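PDB 6A7S: N-acetylglucosamine-specific lectin from Saxidomus purpuratus, which probably binds carbohydrates through a C-type lectin domain, recognising N-acetylated amino sugars such as N-acetylglucosamine and N-acetylgalactosamine. Local coordinates for residues K85-I90 against C125-N130; W114-P119 against V135-D140. All coordinates share one frame; numbering follows the deposited sequence.

Interaction 1: K85-I90 against C125-N130; sequences KHYYWI and CLDYLN. With NGA (2-acetamido-2-deoxy-beta-D-galactopyranose), chain B.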
# COMPACT_ATOMS: atom_id res chain seq x y z
N LYS A 85 27.82 5.86 -6.54
CA LYS A 85 27.16 6.66 -5.55
C LYS A 85 27.04 5.83 -4.28
O LYS A 85 26.78 4.65 -4.39
CB LYS A 85 25.74 7.07 -5.98
CG LYS A 85 25.58 7.60 -7.41
CD LYS A 85 26.04 9.01 -7.60
CE LYS A 85 26.13 9.41 -9.05
NZ LYS A 85 24.81 9.76 -9.60
N HIS A 86 27.15 6.46 -3.11
CA HIS A 86 27.10 5.76 -1.86
C HIS A 86 25.92 6.23 -0.99
O HIS A 86 25.77 5.79 0.12
CB HIS A 86 28.50 5.80 -1.17
CG HIS A 86 28.91 7.08 -0.49
ND1 HIS A 86 29.40 8.17 -1.18
CD2 HIS A 86 28.95 7.44 0.83
CE1 HIS A 86 29.70 9.16 -0.31
NE2 HIS A 86 29.43 8.73 0.94
N TYR A 87 25.03 7.09 -1.51
CA TYR A 87 23.80 7.36 -0.81
C TYR A 87 22.74 7.83 -1.82
O TYR A 87 23.07 8.49 -2.78
CB TYR A 87 23.98 8.40 0.30
CG TYR A 87 24.59 9.71 -0.11
CD1 TYR A 87 25.97 9.85 -0.18
CD2 TYR A 87 23.82 10.83 -0.43
CE1 TYR A 87 26.56 11.02 -0.61
CE2 TYR A 87 24.40 12.03 -0.84
CZ TYR A 87 25.78 12.12 -0.92
OH TYR A 87 26.41 13.27 -1.31
N TYR A 88 21.48 7.56 -1.46
CA TYR A 88 20.26 7.97 -2.22
C TYR A 88 19.19 8.46 -1.24
O TYR A 88 18.83 7.79 -0.28
CB TYR A 88 19.65 6.82 -3.00
CG TYR A 88 20.44 6.38 -4.19
CD1 TYR A 88 21.65 5.72 -4.03
CD2 TYR A 88 19.96 6.58 -5.48
CE1 TYR A 88 22.38 5.31 -5.14
CE2 TYR A 88 20.67 6.16 -6.60
CZ TYR A 88 21.89 5.53 -6.43
OH TYR A 88 22.60 5.15 -7.54
N TRP A 89 18.69 9.66 -1.49
CA TRP A 89 17.64 10.25 -0.63
C TRP A 89 16.32 9.47 -0.74
O TRP A 89 15.98 9.01 -1.83
CB TRP A 89 17.45 11.72 -0.99
CG TRP A 89 18.65 12.57 -0.76
CD1 TRP A 89 19.29 13.35 -1.68
CD2 TRP A 89 19.35 12.76 0.48
NE1 TRP A 89 20.34 13.99 -1.10
CE2 TRP A 89 20.41 13.65 0.22
CE3 TRP A 89 19.20 12.25 1.77
CZ2 TRP A 89 21.35 13.99 1.18
CZ3 TRP A 89 20.09 12.65 2.74
CH2 TRP A 89 21.13 13.53 2.45
N ILE A 90 15.62 9.37 0.40
CA ILE A 90 14.33 8.73 0.51
C ILE A 90 13.37 9.61 1.33
O ILE A 90 13.75 10.58 1.94
CB ILE A 90 14.44 7.29 1.11
CG1 ILE A 90 14.93 7.31 2.57
CG2 ILE A 90 15.28 6.37 0.21
CD1 ILE A 90 14.86 5.97 3.24
N CYS A 125 17.58 14.09 7.68
CA CYS A 125 16.82 13.53 6.54
C CYS A 125 17.41 12.17 6.16
O CYS A 125 18.62 11.97 6.27
CB CYS A 125 16.91 14.46 5.34
SG CYS A 125 15.88 15.94 5.52
N LEU A 126 16.58 11.24 5.70
CA LEU A 126 17.03 9.88 5.58
C LEU A 126 17.53 9.63 4.16
O LEU A 126 17.00 10.18 3.16
CB LEU A 126 15.92 8.89 5.96
CG LEU A 126 15.82 8.55 7.44
CD1 LEU A 126 15.11 9.66 8.22
CD2 LEU A 126 15.09 7.24 7.60
N ASP A 127 18.55 8.78 4.11
CA ASP A 127 19.05 8.19 2.88
C ASP A 127 19.24 6.69 3.08
O ASP A 127 19.15 6.19 4.16
CB ASP A 127 20.31 8.88 2.38
CG ASP A 127 21.46 8.97 3.39
OD1 ASP A 127 21.50 8.11 4.28
OD2 ASP A 127 22.36 9.84 3.18
N TYR A 128 19.31 5.96 1.96
CA TYR A 128 19.98 4.71 1.96
C TYR A 128 21.46 5.02 1.87
O TYR A 128 21.83 5.85 1.07
CB TYR A 128 19.56 3.82 0.78
CG TYR A 128 18.35 2.99 1.10
CD1 TYR A 128 17.07 3.50 0.93
CD2 TYR A 128 18.47 1.72 1.63
CE1 TYR A 128 15.94 2.76 1.26
CE2 TYR A 128 17.35 0.96 1.95
CZ TYR A 128 16.08 1.49 1.79
OH TYR A 128 14.97 0.78 2.14
N LEU A 129 22.27 4.41 2.73
CA LEU A 129 23.69 4.73 2.76
C LEU A 129 24.48 3.43 2.60
O LEU A 129 24.11 2.40 3.11
CB LEU A 129 24.02 5.39 4.11
CG LEU A 129 25.50 5.66 4.45
CD1 LEU A 129 26.11 6.67 3.49
CD2 LEU A 129 25.61 6.20 5.88
N ASN A 130 25.60 3.54 1.90
CA ASN A 130 26.53 2.45 1.77
C ASN A 130 27.87 2.97 2.29
O ASN A 130 28.58 3.61 1.55
CB ASN A 130 26.68 1.97 0.33
CG ASN A 130 27.55 0.72 0.28
OD1 ASN A 130 27.53 -0.10 1.20
ND2 ASN A 130 28.24 0.55 -0.83
C1 NGA B . 28.37 9.71 6.09
C2 NGA B . 26.86 9.98 6.12
C3 NGA B . 26.85 10.97 7.28
C4 NGA B . 27.59 10.32 8.49
C5 NGA B . 28.87 9.56 8.16
C6 NGA B . 29.67 8.89 9.30
C7 NGA B . 25.23 10.56 4.38
C8 NGA B . 25.00 11.54 3.24
N2 NGA B . 26.41 10.71 4.96
O1 NGA B . 29.18 9.81 4.95
O3 NGA B . 25.53 11.42 7.54
O4 NGA B . 26.56 9.49 9.02
O5 NGA B . 28.62 8.67 7.03
O6 NGA B . 30.03 9.92 10.25
O7 NGA B . 24.40 9.77 4.78
O HOH W 1 28.29 2.58 -3.14
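Y88 and Y128 face each other as a hydrogen-bonded pair in the antiparallel sheet of a C-type lectin domain, Y88 N giving to Y128 O at 3.1 Å and Y128 N to Y88 O at 2.9 Å. I90 N to L126 O and N130 N to H86 O continue the ladder on either side. D127, beside W89 in a non-hydrogen-bonded pair, sends its side chain to the sugar. Its CB lies 3.2 Å from Y88 O and packs on W89 CE3. CG sits between the backbone N and the carbonyl carbon (chi1 54°), which brings the carboxylate obliquely beside the W89 indole, their planes 22° apart. At the tip, D127 OD2 is 3.6 Å from W89 CZ3. The same D127 OD2 lies 2.6 Å from O7 of the bound N-acetylgalactosamine, so close a pair of oxygens that the acid probably holds a proton. On the side of the sheet shared by Y88 and Y128, I90 CG2 meets the edge of the Y128 ring 3.5 Å from CD1, a beta-branched residue filling the interior. Y87, whose OH bonds to N148 O, turns a flat apolar face to the ligand: the sugar methyl C8 stands 3.8 Å above the Y87 ring plane, over its centre.

Interaction 2: W114-P119 against V135-D140; sequences WGPGKP and VWQWND. With NGA (2-acetamido-2-deoxy-beta-D-galactopyranose), chain B; SO4 (sulfate ion), chain E.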
# COMPACT_ATOMS: atom_id res chain seq x y z
N TRP A 114 16.89 0.95 9.65
CA TRP A 114 18.15 1.65 10.06
C TRP A 114 19.35 0.70 9.94
O TRP A 114 19.23 -0.46 10.26
CB TRP A 114 18.06 2.12 11.49
CG TRP A 114 16.99 3.13 11.78
CD1 TRP A 114 15.89 2.97 12.56
CD2 TRP A 114 16.98 4.50 11.36
NE1 TRP A 114 15.20 4.14 12.66
CE2 TRP A 114 15.85 5.10 11.94
CE3 TRP A 114 17.81 5.26 10.54
CZ2 TRP A 114 15.52 6.44 11.71
CZ3 TRP A 114 17.53 6.59 10.37
CH2 TRP A 114 16.39 7.16 10.93
N GLY A 115 20.51 1.20 9.52
CA GLY A 115 21.73 0.38 9.52
C GLY A 115 22.30 0.26 10.94
O GLY A 115 21.80 0.90 11.89
N PRO A 116 23.38 -0.55 11.10
CA PRO A 116 24.04 -0.68 12.40
C PRO A 116 24.31 0.70 13.02
O PRO A 116 24.87 1.58 12.42
CB PRO A 116 25.27 -1.55 12.06
CG PRO A 116 24.80 -2.44 10.91
CD PRO A 116 24.04 -1.40 10.07
N GLY A 117 23.85 0.91 14.25
CA GLY A 117 24.22 2.07 15.02
C GLY A 117 23.33 3.26 14.72
O GLY A 117 23.52 4.30 15.31
N LYS A 118 22.37 3.11 13.79
CA LYS A 118 21.49 4.25 13.39
C LYS A 118 20.15 4.13 14.08
O LYS A 118 19.75 3.02 14.41
CB LYS A 118 21.34 4.25 11.86
CG LYS A 118 22.66 4.24 11.10
CD LYS A 118 23.59 5.34 11.53
CE LYS A 118 24.91 5.42 10.80
NZ LYS A 118 25.56 6.74 10.97
N PRO A 119 19.41 5.23 14.28
CA PRO A 119 19.70 6.59 13.88
C PRO A 119 20.70 7.28 14.84
O PRO A 119 20.78 6.86 15.99
CB PRO A 119 18.35 7.32 14.03
CG PRO A 119 17.65 6.55 15.12
CD PRO A 119 18.10 5.12 14.95
N VAL A 135 25.24 -1.03 5.20
CA VAL A 135 25.34 -1.67 3.90
C VAL A 135 24.02 -1.50 3.13
O VAL A 135 23.21 -2.37 3.09
CB VAL A 135 25.77 -3.13 4.08
CG1 VAL A 135 25.89 -3.83 2.73
CG2 VAL A 135 27.11 -3.20 4.86
N TRP A 136 23.84 -0.34 2.52
CA TRP A 136 22.57 0.05 1.88
C TRP A 136 21.42 -0.13 2.85
O TRP A 136 20.53 -0.95 2.65
CB TRP A 136 22.38 -0.71 0.56
CG TRP A 136 23.29 -0.23 -0.53
CD1 TRP A 136 24.19 -1.00 -1.22
CD2 TRP A 136 23.42 1.10 -1.07
NE1 TRP A 136 24.84 -0.25 -2.15
CE2 TRP A 136 24.41 1.04 -2.07
CE3 TRP A 136 22.87 2.35 -0.76
CZ2 TRP A 136 24.81 2.17 -2.78
CZ3 TRP A 136 23.29 3.46 -1.42
CH2 TRP A 136 24.25 3.38 -2.43
N GLN A 137 21.49 0.65 3.94
CA GLN A 137 20.52 0.70 4.98
C GLN A 137 20.29 2.18 5.32
O GLN A 137 21.01 3.03 4.87
CB GLN A 137 20.95 -0.15 6.18
CG GLN A 137 21.07 -1.64 5.87
CD GLN A 137 21.81 -2.40 6.96
OE1 GLN A 137 23.02 -2.23 7.11
NE2 GLN A 137 21.10 -3.24 7.72
N TRP A 138 19.29 2.50 6.14
CA TRP A 138 18.97 3.87 6.33
C TRP A 138 19.97 4.58 7.29
O TRP A 138 20.43 3.99 8.24
CB TRP A 138 17.57 4.00 6.93
CG TRP A 138 16.46 3.27 6.26
CD1 TRP A 138 16.37 2.75 5.00
CD2 TRP A 138 15.18 3.11 6.87
NE1 TRP A 138 15.13 2.21 4.82
CE2 TRP A 138 14.38 2.43 5.94
CE3 TRP A 138 14.68 3.42 8.14
CZ2 TRP A 138 13.08 2.06 6.26
CZ3 TRP A 138 13.37 3.09 8.43
CH2 TRP A 138 12.60 2.39 7.50
N ASN A 139 20.27 5.85 6.98
CA ASN A 139 20.99 6.77 7.83
C ASN A 139 20.22 8.08 7.88
O ASN A 139 19.54 8.43 6.89
CB ASN A 139 22.44 7.01 7.39
CG ASN A 139 23.16 8.06 8.24
OD1 ASN A 139 23.19 7.98 9.48
ND2 ASN A 139 23.67 9.08 7.57
N ASP A 140 20.34 8.78 9.02
CA ASP A 140 19.89 10.13 9.13
C ASP A 140 21.08 11.06 8.90
O ASP A 140 22.10 11.00 9.61
CB ASP A 140 19.18 10.45 10.46
CG ASP A 140 19.89 10.02 11.74
OD1 ASP A 140 20.90 9.25 11.68
OD2 ASP A 140 19.41 10.49 12.83
C1 NGA B . 28.37 9.71 6.09
C2 NGA B . 26.86 9.98 6.12
C3 NGA B . 26.85 10.97 7.28
C4 NGA B . 27.59 10.32 8.49
C5 NGA B . 28.87 9.56 8.16
C6 NGA B . 29.67 8.89 9.30
C7 NGA B . 25.23 10.56 4.38
C8 NGA B . 25.00 11.54 3.24
N2 NGA B . 26.41 10.71 4.96
O1 NGA B . 29.18 9.81 4.95
O3 NGA B . 25.53 11.42 7.54
O4 NGA B . 26.56 9.49 9.02
O5 NGA B . 28.62 8.67 7.03
O6 NGA B . 30.03 9.92 10.25
O7 NGA B . 24.40 9.77 4.78
S SO4 E . 22.40 -2.02 15.97
O1 SO4 E . 22.20 -0.53 16.04
O2 SO4 E . 23.84 -2.31 15.77
O3 SO4 E . 21.87 -2.59 17.23
O4 SO4 E . 21.67 -2.70 14.85
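W114 and W138 cross at about a right angle, the six-membered ring of W138 turning its edge to the face of W114 in a T-shaped stack with planes at 76°. CE3 of W138 sits over the centre of the W114 indole; the opposite face carries K118 C and P119 CD, so the loop folds back over its own tryptophan. Large flat side chains suit this place because one indole can serve loop and strand at once. Alongside, G115 N donates to W138 O at 3.1 Å, in the carbonyl plane and on a lone pair. Q137 lays its CB 3.5 Å from G115 CA, a closeness that suits glycine, and its OE1 takes V135 N while touching P116 CD. G115 to K118 form a type II turn, with G117 at positive phi and its N hydrogen-bonded to a sulfate ion probably from the crystallisation liquor.

K118 comes obliquely to N139. Its chain bends at chi2 (-53°) and then runs extended, bringing NZ 3.1 Å from N139 OD1, well above the amide plane, while D120 gives NZ a salt bridge. The other branch of N139, ND2, donates to O3 and O7 of the sugar, each at 3.0 Å; an amide can accept from the lysine and donate to the ligand together. D140 lays its carboxylate against P119, OD2 lying 3.6 Å from CB, and OD1 accepts from D120 N. K118 and N139 bind the sugar, and D120, N139 and D140 are calcium ligands in a structure of this protein. This is the cis-proline long-loop site of C-type lectins, with KPD in the EPN/QPD place beside the WND motif.

Interaction 1 is mostly buried and lies nearer the centre of the chain, whereas interaction 2 is only partly buried and its turn reaches the surface. They are joined through strands 125-131 and 137-141, neighbours in one sheet: L129 N lies 2.8 Å from Q137 O and D127 N 3.0 Å from N139 O, both probable hydrogen bonds. The 85-90 pairing is a regular ladder; the 114-119 pairing fixes an irregular loop to a strand by a single bridge, an edge-to-face pair of indoles and polar side chains. Both reach the same sugar: interaction 1 meets the acetamido group with a tyrosine face, a carboxylate and a leucine methyl, while in interaction 2 N139 ND2 bonds O3 and O7 and K118 NZ merely comes near O4.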